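Local atomic coordinates of bifunctional dTDP-4-dehydrorhamnose 3,5-epimerase/dTDP-4-dehydrorhamnose reductase (Arabidopsis thaliana, PDB entry 4QQR), a protein that catalyses the 3,5-epimerisation of dTDP-4-keto-6-deoxyglucose and the NADPH-dependent reduction of the product to dTDP-L-rhamnose, and also forms UDP-L-rhamnose. Residues 160-165 and 217-222; 194-199 and 264-269; 188-193 and 227-232. All coordinates share one frame; numbering follows the deposited sequence.

Contact 1 of 3, residues 160-165 and 217-222; sequences NVCTLR and GIYNFT
T163 and R165 exchange backbone hydrogen bonds with G217, Y219 and F221, pairing two parallel strands at one edge of the Rossmann sheet. The middle bonds, Y219 N to T163 O (2.8 Å, 171° at the hydrogen) and R165 N to Y219 O, are nearly straight; T163 N reaches G217 O only weakly. G217, partly exposed at the looser end, has a positive phi (86°) where a side chain would collide with the preceding carbonyl oxygen; glycine, having none, avoids it. At the buried far end, L164 lays CG over one face of the F221 ring, 3.8 Å from its centroid, a CH-pi contact. F221 CG stands anti to its backbone N (chi1 -151°), which turns the ring toward L164. On the other face of the sheet R165, extended from CG to NE, carries its guanidinium over I218 CG2, gives NH1 to N220 OD1 at 2.9 Å and pairs NE with E152 in a salt bridge. An alanine here would probably leave N220 OD1 and the E152 carboxylate without their mate and open a gap beside I218. N220 ND2 bonds to F131 O. Helix 200-212 packs on Y219 and F221, while strand 107-113 continues the sheet beyond 161-166.

Contact 2 of 3, residues 194-199 and 264-269; sequences PNSMTI and NNELDA
S196 and N195 fasten one loop to another, and their side chains do work that a strand would leave to its backbone. S196 points its CB at segment 264-269, and its OG receives the amide of L267: L267 N to S196 OG is 2.9 Å and almost straight, 175° at the hydrogen. A small hydroxyl suits this place, since it must fit close to the backbone of E266 and L267. The serine's own amide bonds to N265 O (3.0 Å), so S196 is joined through backbone and side chain alike.

N195 brings its amide across to N264. Its ND2 donates to N264 OD1 at 2.8 Å; the acceptor lies close to the plane of the N195 amide, yet the two amide planes are turned 45° apart. The N264 side chain has CG anti to its carbonyl carbon (chi1 -69°), which sets its amide beside that of N195, with OD1 turned to ND2. Asparagine suits both positions because one amide can offer a hydrogen while the other supplies an oxygen. N195 ND2 also bonds to I193 O, which further limits its rotation. N265 directs its CB away from segment 194-199, and its ND2 goes to F117 O and G114 O. The paired loops lead into helices 200-212 and 270-275, while helix 229-239 touches N195 and M197.

Contact 3 of 3, residues 188-193 and 227-232; sequences EKVVDI and VSHNEI
This is a loop-to-helix contact at a helix N-terminus that carries its own capping box: the turn after the short strand 189-190 lies against the first turn of helix 229-239, at a partly exposed place far from the centre of the chain. S228 is the N-cap, its OG accepting from E231 N (3.2 Å), while S228 N bonds to E231 OE2 (2.8 Å). The short serine can fold its hydroxyl back onto the helix, and glutamate three residues on has the length to return the bond. D192 and I193 make the bonds across. D192 OD1 takes N230 N at 3.1 Å, so a negative group meets a helix N-terminus, where the dipole would be expected to suit it. The D192 carboxylate also stacks on the N230 amide, planes 24° apart; N230 OD1 is itself bonded to W246 NE1. Deeper in, V190 CG2, anti to its backbone N, meets the CB, CG and CD2 side of H229, 3.6 Å from H229 CD2, and I184 of helix 180-186 touches both residues. Branched valine fills this buried spot, while H229 ND1 faces I193. That nitrogen accepts I193 N at 2.9 Å, the donor lying in the ring plane and the bond 163° at the hydrogen.

How the contacts relate
Contact 1 is the most buried of the three and belongs to the Rossmann sheet; contact 2 is partly buried, and contact 3 lies farthest out. Their chemistry changes accordingly: strand-to-strand bonding in contact 1, with apolar and aromatic cover on one face and the R165-N220 pair on the other; side-chain amides and a hydroxyl joining loops in contact 2; a carboxylate and an imidazole receiving backbone N-H groups at a capped helix start in contact 3. Contact 2 bridges the others: T198 OG1 lies 2.9 Å from F221 O and N195 N 2.9 Å from V227 O, both probably hydrogen bonds. Helix 200-212 packs on the Y219 and F221 face of contact 1; helix 229-239 supplies one side of contact 3 while touching N195 and M197.

Contact 1 of 3, residues 160-165 and 217-222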
loop_
_atom_site.group_PDB
_atom_site.type_symbol
_atom_site.label_atom_id
_atom_site.label_comp_id
_atom_site.label_asym_id
_atom_site.label_seq_id
_atom_site.Cartn_x
_atom_site.Cartn_y
_atom_site.Cartn_z
ATOM N N ASN A 160 10.398 5.093 -13.480
ATOM C CA ASN A 160 11.422 4.179 -13.993
ATOM C C ASN A 160 10.945 2.719 -13.985
ATOM O O ASN A 160 11.620 1.825 -14.481
ATOM C CB ASN A 160 12.658 4.293 -13.120
ATOM C CG ASN A 160 12.408 3.770 -11.725
ATOM O OD1 ASN A 160 11.365 4.056 -11.118
ATOM N ND2 ASN A 160 13.331 2.953 -11.220
ATOM N N VAL A 161 9.786 2.489 -13.388
ATOM C CA VAL A 161 9.272 1.152 -13.197
ATOM C C VAL A 161 8.335 0.763 -14.333
ATOM O O VAL A 161 7.515 1.565 -14.797
ATOM C CB VAL A 161 8.529 1.054 -11.850
ATOM C CG1 VAL A 161 7.826 -0.290 -11.685
ATOM C CG2 VAL A 161 9.486 1.284 -10.729
ATOM N N CYS A 162 8.479 -0.476 -14.788
ATOM C CA CYS A 162 7.601 -1.025 -15.808
ATOM C C CYS A 162 6.840 -2.235 -15.247
ATOM O O CYS A 162 7.356 -3.353 -15.210
ATOM C CB CYS A 162 8.399 -1.403 -17.053
ATOM S SG CYS A 162 7.385 -2.062 -18.407
ATOM N N THR A 163 5.613 -1.979 -14.793
ATOM C CA THR A 163 4.733 -3.007 -14.255
ATOM C C THR A 163 4.046 -3.836 -15.344
ATOM O O THR A 163 3.404 -3.301 -16.254
ATOM C CB THR A 163 3.690 -2.383 -13.344
ATOM O OG1 THR A 163 4.353 -1.884 -12.191
ATOM C CG2 THR A 163 2.645 -3.405 -12.910
ATOM N N LEU A 164 4.209 -5.150 -15.227
ATOM C CA LEU A 164 3.668 -6.117 -16.176
ATOM C C LEU A 164 2.562 -6.957 -15.516
ATOM O O LEU A 164 2.804 -7.645 -14.508
ATOM C CB LEU A 164 4.791 -7.021 -16.715
ATOM C CG LEU A 164 5.645 -6.548 -17.907
ATOM C CD1 LEU A 164 5.697 -5.063 -17.990
ATOM C CD2 LEU A 164 7.065 -7.087 -17.842
ATOM N N ARG A 165 1.350 -6.895 -16.075
ATOM C CA ARG A 165 0.238 -7.683 -15.551
ATOM C C ARG A 165 0.215 -9.074 -16.182
ATOM O O ARG A 165 -0.308 -9.265 -17.291
ATOM C CB ARG A 165 -1.094 -6.970 -15.772
ATOM C CG ARG A 165 -1.177 -5.567 -15.168
ATOM C CD ARG A 165 -2.614 -5.065 -15.213
ATOM N NE ARG A 165 -2.819 -3.755 -14.600
ATOM C CZ ARG A 165 -3.636 -2.821 -15.084
ATOM N NH1 ARG A 165 -4.314 -3.043 -16.203
ATOM N NH2 ARG A 165 -3.769 -1.659 -14.453
ATOM N N GLY A 217 5.758 2.493 -17.131
ATOM C CA GLY A 217 4.322 2.525 -16.943
ATOM C C GLY A 217 3.766 1.112 -16.844
ATOM O O GLY A 217 4.506 0.143 -16.634
ATOM N N ILE A 218 2.454 0.994 -17.002
ATOM C CA ILE A 218 1.788 -0.289 -16.883
ATOM C C ILE A 218 1.596 -0.942 -18.259
ATOM O O ILE A 218 1.231 -0.266 -19.214
ATOM C CB ILE A 218 0.425 -0.126 -16.165
ATOM C CG1 ILE A 218 0.648 0.278 -14.705
ATOM C CG2 ILE A 218 -0.394 -1.410 -16.237
ATOM C CD1 ILE A 218 -0.615 0.768 -13.977
ATOM N N TYR A 219 1.870 -2.240 -18.368
ATOM C CA TYR A 219 1.464 -2.993 -19.551
ATOM C C TYR A 219 0.689 -4.232 -19.141
ATOM O O TYR A 219 1.167 -5.029 -18.326
ATOM C CB TYR A 219 2.658 -3.434 -20.399
ATOM C CG TYR A 219 3.375 -2.328 -21.122
ATOM C CD1 TYR A 219 4.254 -1.491 -20.441
ATOM C CD2 TYR A 219 3.197 -2.122 -22.488
ATOM C CE1 TYR A 219 4.934 -0.471 -21.090
ATOM C CE2 TYR A 219 3.871 -1.098 -23.150
ATOM C CZ TYR A 219 4.743 -0.275 -22.436
ATOM O OH TYR A 219 5.439 0.750 -23.041
ATOM N N ASN A 220 -0.514 -4.370 -19.692
ATOM C CA ASN A 220 -1.217 -5.641 -19.713
ATOM C C ASN A 220 -0.278 -6.607 -20.423
ATOM O O ASN A 220 0.241 -6.294 -21.494
ATOM C CB ASN A 220 -2.553 -5.515 -20.472
ATOM C CG ASN A 220 -3.664 -4.843 -19.644
ATOM O OD1 ASN A 220 -3.609 -4.768 -18.411
ATOM N ND2 ASN A 220 -4.689 -4.375 -20.336
ATOM N N PHE A 221 -0.033 -7.764 -19.816
ATOM C CA PHE A 221 1.049 -8.649 -20.265
ATOM C C PHE A 221 0.545 -10.087 -20.440
ATOM O O PHE A 221 1.151 -11.049 -19.970
ATOM C CB PHE A 221 2.250 -8.581 -19.290
ATOM C CG PHE A 221 3.582 -8.855 -19.944
ATOM C CD1 PHE A 221 4.053 -8.033 -20.949
ATOM C CD2 PHE A 221 4.352 -9.936 -19.565
ATOM C CE1 PHE A 221 5.259 -8.276 -21.561
ATOM C CE2 PHE A 221 5.564 -10.179 -20.181
ATOM C CZ PHE A 221 6.010 -9.341 -21.180
ATOM N N THR A 222 -0.588 -10.210 -21.118
ATOM C CA THR A 222 -1.165 -11.490 -21.461
ATOM C C THR A 222 -1.235 -11.449 -22.966
ATOM O O THR A 222 -1.145 -10.375 -23.546
ATOM C CB THR A 222 -2.562 -11.640 -20.870
ATOM O OG1 THR A 222 -3.290 -10.417 -21.037
ATOM C CG2 THR A 222 -2.470 -11.924 -19.400
#

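Contact 2 of 3, residues 194-199 and 264-269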
loop_
_atom_site.group_PDB
_atom_site.type_symbol
_atom_site.label_atom_id
_atom_site.label_comp_id
_atom_site.label_asym_id
_atom_site.label_seq_id
_atom_site.Cartn_x
_atom_site.Cartn_y
_atom_site.Cartn_z
ATOM N N PRO A 194 -13.749 -18.178 -20.187
ATOM C CA PRO A 194 -12.775 -17.504 -21.058
ATOM C C PRO A 194 -11.938 -16.537 -20.221
ATOM O O PRO A 194 -12.508 -15.727 -19.471
ATOM C CB PRO A 194 -13.652 -16.683 -22.015
ATOM C CG PRO A 194 -15.020 -17.155 -21.830
ATOM C CD PRO A 194 -15.139 -17.824 -20.510
ATOM N N ASN A 195 -10.616 -16.615 -20.339
ATOM C CA ASN A 195 -9.728 -15.720 -19.593
ATOM C C ASN A 195 -8.552 -15.249 -20.442
ATOM O O ASN A 195 -8.145 -15.940 -21.375
ATOM C CB ASN A 195 -9.213 -16.410 -18.323
ATOM C CG ASN A 195 -10.163 -16.249 -17.123
ATOM O OD1 ASN A 195 -10.160 -15.227 -16.445
ATOM N ND2 ASN A 195 -10.967 -17.270 -16.862
ATOM N N SER A 196 -8.016 -14.070 -20.134
ATOM C CA SER A 196 -6.713 -13.660 -20.671
ATOM C C SER A 196 -5.593 -14.419 -19.960
ATOM O O SER A 196 -5.643 -14.630 -18.749
ATOM C CB SER A 196 -6.494 -12.149 -20.541
ATOM O OG SER A 196 -7.015 -11.458 -21.663
ATOM N N MET A 197 -4.589 -14.851 -20.714
ATOM C CA MET A 197 -3.536 -15.695 -20.150
ATOM C C MET A 197 -2.198 -15.313 -20.746
ATOM O O MET A 197 -2.134 -14.699 -21.819
ATOM C CB MET A 197 -3.808 -17.189 -20.410
ATOM C CG MET A 197 -5.224 -17.682 -20.068
ATOM S SD MET A 197 -5.270 -19.452 -19.709
ATOM C CE MET A 197 -6.985 -19.649 -19.206
ATOM N N THR A 198 -1.133 -15.695 -20.050
ATOM C CA THR A 198 0.222 -15.313 -20.428
ATOM C C THR A 198 1.027 -16.537 -20.875
ATOM O O THR A 198 1.210 -17.475 -20.101
ATOM C CB THR A 198 0.945 -14.633 -19.221
ATOM O OG1 THR A 198 0.185 -13.504 -18.776
ATOM C CG2 THR A 198 2.340 -14.179 -19.589
ATOM N N ILE A 199 1.524 -16.536 -22.109
ATOM C CA ILE A 199 2.418 -17.614 -22.537
ATOM C C ILE A 199 3.863 -17.234 -22.249
ATOM O O ILE A 199 4.489 -16.523 -23.035
ATOM C CB ILE A 199 2.297 -17.920 -24.028
ATOM C CG1 ILE A 199 0.847 -18.181 -24.418
ATOM C CG2 ILE A 199 3.167 -19.113 -24.367
ATOM C CD1 ILE A 199 0.241 -19.310 -23.653
ATOM N N ASN A 264 -11.777 -13.562 -12.956
ATOM C CA ASN A 264 -12.043 -13.851 -14.356
ATOM C C ASN A 264 -12.170 -12.573 -15.159
ATOM O O ASN A 264 -12.992 -11.720 -14.840
ATOM C CB ASN A 264 -13.294 -14.716 -14.519
ATOM C CG ASN A 264 -13.099 -16.123 -13.992
ATOM O OD1 ASN A 264 -12.177 -16.836 -14.404
ATOM N ND2 ASN A 264 -13.957 -16.526 -13.063
ATOM N N ASN A 265 -11.358 -12.441 -16.204
ATOM C CA ASN A 265 -11.349 -11.216 -16.995
ATOM C C ASN A 265 -10.693 -11.368 -18.350
ATOM O O ASN A 265 -10.029 -12.370 -18.621
ATOM C CB ASN A 265 -10.677 -10.055 -16.217
ATOM C CG ASN A 265 -9.167 -10.253 -16.011
ATOM O OD1 ASN A 265 -8.408 -10.478 -16.954
ATOM N ND2 ASN A 265 -8.734 -10.151 -14.769
ATOM N N GLU A 266 -10.891 -10.349 -19.186
ATOM C CA GLU A 266 -10.092 -10.141 -20.394
ATOM C C GLU A 266 -9.277 -8.847 -20.239
ATOM O O GLU A 266 -9.799 -7.853 -19.747
ATOM C CB GLU A 266 -10.975 -10.063 -21.645
ATOM C CG GLU A 266 -10.170 -9.799 -22.929
ATOM C CD GLU A 266 -10.996 -9.866 -24.224
ATOM O OE1 GLU A 266 -12.206 -10.205 -24.174
ATOM O OE2 GLU A 266 -10.415 -9.570 -25.298
ATOM N N LEU A 267 -8.005 -8.872 -20.650
ATOM C CA LEU A 267 -7.116 -7.713 -20.559
ATOM C C LEU A 267 -6.846 -7.215 -21.962
ATOM O O LEU A 267 -6.421 -7.994 -22.817
ATOM C CB LEU A 267 -5.787 -8.102 -19.902
ATOM C CG LEU A 267 -5.561 -7.803 -18.418
ATOM C CD1 LEU A 267 -6.859 -7.740 -17.657
ATOM C CD2 LEU A 267 -4.645 -8.832 -17.790
ATOM N N ASP A 268 -7.097 -5.923 -22.197
ATOM C CA ASP A 268 -6.857 -5.304 -23.500
ATOM C C ASP A 268 -5.370 -5.354 -23.867
ATOM O O ASP A 268 -4.528 -4.843 -23.139
ATOM C CB ASP A 268 -7.341 -3.854 -23.487
ATOM C CG ASP A 268 -7.551 -3.285 -24.890
ATOM O OD1 ASP A 268 -8.548 -2.548 -25.085
ATOM O OD2 ASP A 268 -6.732 -3.567 -25.795
ATOM N N ALA A 269 -5.052 -5.956 -25.009
ATOM C CA ALA A 269 -3.654 -6.132 -25.406
ATOM C C ALA A 269 -3.156 -5.089 -26.411
ATOM O O ALA A 269 -2.028 -5.188 -26.900
ATOM C CB ALA A 269 -3.412 -7.553 -25.938
#

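Contact 3 of 3, residues 188-193 and 227-232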
loop_
_atom_site.group_PDB
_atom_site.type_symbol
_atom_site.label_atom_id
_atom_site.label_comp_id
_atom_site.label_asym_id
_atom_site.label_seq_id
_atom_site.Cartn_x
_atom_site.Cartn_y
_atom_site.Cartn_z
ATOM N N GLU A 188 -10.188 -32.503 -11.372
ATOM C CA GLU A 188 -11.285 -33.440 -11.633
ATOM C C GLU A 188 -12.339 -32.787 -12.531
ATOM O O GLU A 188 -12.536 -33.191 -13.690
ATOM C CB GLU A 188 -11.906 -33.890 -10.299
ATOM C CG GLU A 188 -11.584 -32.959 -9.101
ATOM C CD GLU A 188 -12.726 -31.996 -8.737
ATOM O OE1 GLU A 188 -13.795 -32.475 -8.298
ATOM O OE2 GLU A 188 -12.550 -30.760 -8.873
ATOM N N LYS A 189 -13.016 -31.784 -11.973
ATOM C CA LYS A 189 -13.856 -30.881 -12.734
ATOM C C LYS A 189 -13.090 -29.578 -12.957
ATOM O O LYS A 189 -11.971 -29.400 -12.452
ATOM C CB LYS A 189 -15.165 -30.604 -11.991
ATOM C CG LYS A 189 -15.882 -31.858 -11.554
ATOM C CD LYS A 189 -17.383 -31.648 -11.480
ATOM C CE LYS A 189 -18.106 -32.953 -11.186
ATOM N NZ LYS A 189 -17.842 -33.398 -9.794
ATOM N N VAL A 190 -13.701 -28.671 -13.718
ATOM C CA VAL A 190 -13.106 -27.376 -14.015
ATOM C C VAL A 190 -14.218 -26.404 -14.411
ATOM O O VAL A 190 -15.324 -26.818 -14.752
ATOM C CB VAL A 190 -12.007 -27.496 -15.097
ATOM C CG1 VAL A 190 -12.622 -27.770 -16.457
ATOM C CG2 VAL A 190 -11.135 -26.251 -15.121
ATOM N N VAL A 191 -13.927 -25.112 -14.360
ATOM C CA VAL A 191 -14.985 -24.106 -14.328
ATOM C C VAL A 191 -15.458 -23.617 -15.690
ATOM O O VAL A 191 -16.581 -23.101 -15.815
ATOM C CB VAL A 191 -14.527 -22.885 -13.536
ATOM C CG1 VAL A 191 -15.721 -22.221 -12.847
ATOM C CG2 VAL A 191 -13.445 -23.291 -12.535
ATOM N N ASP A 192 -14.581 -23.751 -16.685
ATOM C CA ASP A 192 -14.780 -23.203 -18.033
ATOM C C ASP A 192 -15.178 -21.727 -18.166
ATOM O O ASP A 192 -16.322 -21.421 -18.502
ATOM C CB ASP A 192 -15.778 -24.037 -18.811
ATOM C CG ASP A 192 -15.730 -23.743 -20.289
ATOM O OD1 ASP A 192 -14.614 -23.764 -20.864
ATOM O OD2 ASP A 192 -16.808 -23.480 -20.865
ATOM N N ILE A 193 -14.227 -20.823 -17.938
ATOM C CA ILE A 193 -14.435 -19.393 -18.169
ATOM C C ILE A 193 -13.350 -18.878 -19.110
ATOM O O ILE A 193 -12.161 -19.103 -18.866
ATOM C CB ILE A 193 -14.331 -18.570 -16.851
ATOM C CG1 ILE A 193 -15.015 -19.278 -15.669
ATOM C CG2 ILE A 193 -14.855 -17.145 -17.040
ATOM C CD1 ILE A 193 -16.414 -18.770 -15.371
ATOM N N VAL A 227 -8.856 -17.656 -23.822
ATOM C CA VAL A 227 -9.223 -19.089 -23.851
ATOM C C VAL A 227 -10.012 -19.517 -22.620
ATOM O O VAL A 227 -9.738 -19.073 -21.504
ATOM C CB VAL A 227 -8.022 -20.083 -23.892
ATOM C CG1 VAL A 227 -7.890 -20.741 -25.256
ATOM C CG2 VAL A 227 -6.725 -19.445 -23.400
ATOM N N SER A 228 -10.964 -20.421 -22.818
ATOM C CA SER A 228 -11.621 -21.051 -21.683
ATOM C C SER A 228 -10.795 -22.258 -21.273
ATOM O O SER A 228 -9.876 -22.674 -22.005
ATOM C CB SER A 228 -13.031 -21.482 -22.046
ATOM O OG SER A 228 -12.992 -22.591 -22.926
ATOM N N HIS A 229 -11.115 -22.807 -20.100
ATOM C CA HIS A 229 -10.439 -24.006 -19.588
ATOM C C HIS A 229 -10.656 -25.181 -20.510
ATOM O O HIS A 229 -9.760 -26.005 -20.696
ATOM C CB HIS A 229 -10.959 -24.369 -18.200
ATOM C CG HIS A 229 -10.903 -23.242 -17.225
ATOM N ND1 HIS A 229 -11.766 -22.166 -17.283
ATOM C CD2 HIS A 229 -10.085 -23.003 -16.175
ATOM C CE1 HIS A 229 -11.487 -21.326 -16.308
ATOM N NE2 HIS A 229 -10.467 -21.809 -15.618
ATOM N N ASN A 230 -11.852 -25.239 -21.091
ATOM C CA ASN A 230 -12.216 -26.315 -22.002
ATOM C C ASN A 230 -11.444 -26.282 -23.305
ATOM O O ASN A 230 -10.955 -27.320 -23.765
ATOM C CB ASN A 230 -13.718 -26.313 -22.279
ATOM C CG ASN A 230 -14.526 -26.964 -21.159
ATOM O OD1 ASN A 230 -13.990 -27.667 -20.316
ATOM N ND2 ASN A 230 -15.823 -26.741 -21.167
ATOM N N GLU A 231 -11.322 -25.094 -23.899
ATOM C CA GLU A 231 -10.625 -24.966 -25.173
ATOM C C GLU A 231 -9.210 -25.455 -24.989
ATOM O O GLU A 231 -8.608 -26.006 -25.915
ATOM C CB GLU A 231 -10.650 -23.525 -25.688
ATOM C CG GLU A 231 -12.060 -23.036 -25.993
ATOM C CD GLU A 231 -12.146 -21.558 -26.351
ATOM O OE1 GLU A 231 -12.613 -21.257 -27.476
ATOM O OE2 GLU A 231 -11.790 -20.696 -25.505
ATOM N N ILE A 232 -8.708 -25.291 -23.766
ATOM C CA ILE A 232 -7.367 -25.714 -23.410
ATOM C C ILE A 232 -7.278 -27.226 -23.243
ATOM O O ILE A 232 -6.430 -27.872 -23.858
ATOM C CB ILE A 232 -6.903 -25.014 -22.126
ATOM C CG1 ILE A 232 -6.598 -23.538 -22.418
ATOM C CG2 ILE A 232 -5.681 -25.722 -21.529
ATOM C CD1 ILE A 232 -6.237 -22.713 -21.174
#